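Local coordinates for protein spherulin-3A (PDB 1HDF) that serves as a structural, calcium-binding protein of the beta/gamma-crystallin family in the slime mould Physarum polycephalum, at residues G32-Y35 / D36-S39. Residues are numbered along the deposited sequence; the frame is centred on the assembly and turned at random.
Sequences GNVY and DFRS
The side chains of V34 and F37 meet at about a right angle, and apolar contact joins the weakly bonded strand 33-34, outermost in its sheet within this chain, to the 3-10 segment 37-39 a little further on. Methyl CG1 of V34 is swung anti to the backbone N (chi1 177°), which brings it to 3.6 Å from CD1 of the F37 ring; CB of V34 lies 4.0 Å from CE1 of the same ring. F37 also packs on L43 and I91 in loops and on M94 of strand 93-98. Y35 turns the opposite way from V34: its CD1 passes 3.8 Å from CB of D36, with ring and carboxylate planes 54° apart, while its side chain packs on F66 and on E100 of the second subunit.

Carbonyl O of D36 is gripped twice by S39, from OG at 2.7 Å and from the backbone N at 2.9 Å. OD2 of D36 forms a salt bridge with NH1 of R38 at 2.6 Å, coming at the guanidinium edge, in its plane.

Backbone bonds tie V34 to M94 and F37 to S92, a calcium ligand; the F37 side chain is about 8 Å from a bound calcium ion. Strand 33-34, within the first Greek key, pairs antiparallel with 93-98, largely in the second, a strand exchange characteristic of the two-sheet beta/gamma-crystallin domain.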
loop_
_atom_site.group_PDB
_atom_site.type_symbol
_atom_site.label_atom_id
_atom_site.label_comp_id
_atom_site.label_asym_id
_atom_site.label_seq_id
_atom_site.Cartn_x
_atom_site.Cartn_y
_atom_site.Cartn_z
ATOM N N GLY A 32 -8.117 4.168 0.740
ATOM C CA GLY A 32 -6.881 3.951 1.462
ATOM C C GLY A 32 -6.915 4.740 2.756
ATOM O O GLY A 32 -7.996 5.039 3.270
ATOM N N ASN A 33 -5.746 5.094 3.279
ATOM C CA ASN A 33 -5.675 5.840 4.527
ATOM C C ASN A 33 -5.097 7.238 4.349
ATOM O O ASN A 33 -4.338 7.501 3.424
ATOM C CB ASN A 33 -4.822 5.079 5.543
ATOM C CG ASN A 33 -5.202 3.618 5.644
ATOM O OD1 ASN A 33 -6.373 3.263 5.533
ATOM N ND2 ASN A 33 -4.209 2.763 5.868
ATOM N N VAL A 34 -5.470 8.132 5.249
ATOM C CA VAL A 34 -4.974 9.501 5.225
ATOM C C VAL A 34 -4.589 9.810 6.663
ATOM O O VAL A 34 -5.465 10.034 7.498
ATOM C CB VAL A 34 -6.065 10.486 4.748
ATOM C CG1 VAL A 34 -5.538 11.928 4.799
ATOM C CG2 VAL A 34 -6.502 10.122 3.330
ATOM N N TYR A 35 -3.286 9.813 6.951
ATOM C CA TYR A 35 -2.808 10.054 8.318
ATOM C C TYR A 35 -2.794 11.502 8.762
ATOM O O TYR A 35 -2.525 11.791 9.929
ATOM C CB TYR A 35 -1.420 9.433 8.522
ATOM C CG TYR A 35 -0.324 10.040 7.676
ATOM C CD1 TYR A 35 0.288 11.241 8.038
ATOM C CD2 TYR A 35 0.099 9.414 6.505
ATOM C CE1 TYR A 35 1.301 11.805 7.249
ATOM C CE2 TYR A 35 1.103 9.966 5.708
ATOM C CZ TYR A 35 1.701 11.156 6.081
ATOM O OH TYR A 35 2.699 11.684 5.291
ATOM N N ASP A 36 -3.086 12.415 7.843
ATOM C CA ASP A 36 -3.131 13.837 8.188
ATOM C C ASP A 36 -3.972 14.618 7.183
ATOM O O ASP A 36 -3.523 14.927 6.082
ATOM C CB ASP A 36 -1.726 14.439 8.249
ATOM C CG ASP A 36 -1.696 15.765 8.998
ATOM O OD1 ASP A 36 -2.766 16.394 9.165
ATOM O OD2 ASP A 36 -0.598 16.188 9.416
ATOM N N PHE A 37 -5.201 14.928 7.581
ATOM C CA PHE A 37 -6.133 15.676 6.748
ATOM C C PHE A 37 -5.564 17.042 6.365
ATOM O O PHE A 37 -6.118 17.746 5.519
ATOM C CB PHE A 37 -7.460 15.842 7.490
ATOM C CG PHE A 37 -8.378 14.663 7.359
ATOM C CD1 PHE A 37 -7.872 13.379 7.198
ATOM C CD2 PHE A 37 -9.754 14.839 7.389
ATOM C CE1 PHE A 37 -8.727 12.283 7.063
ATOM C CE2 PHE A 37 -10.617 13.752 7.257
ATOM C CZ PHE A 37 -10.100 12.471 7.091
ATOM N N ARG A 38 -4.452 17.401 6.998
ATOM C CA ARG A 38 -3.779 18.663 6.728
ATOM C C ARG A 38 -3.115 18.636 5.355
ATOM O O ARG A 38 -2.778 19.680 4.800
ATOM C CB ARG A 38 -2.701 18.919 7.779
ATOM C CG ARG A 38 -3.025 19.988 8.789
ATOM C CD ARG A 38 -3.874 19.481 9.904
ATOM N NE ARG A 38 -3.242 19.705 11.200
ATOM C CZ ARG A 38 -2.160 19.066 11.628
ATOM N NH1 ARG A 38 -1.582 18.155 10.865
ATOM N NH2 ARG A 38 -1.655 19.340 12.824
ATOM N N SER A 39 -2.912 17.436 4.825
ATOM C CA SER A 39 -2.271 17.277 3.527
ATOM C C SER A 39 -3.204 17.690 2.401
ATOM O O SER A 39 -2.773 17.826 1.256
ATOM C CB SER A 39 -1.829 15.822 3.329
ATOM O OG SER A 39 -2.929 14.935 3.451
#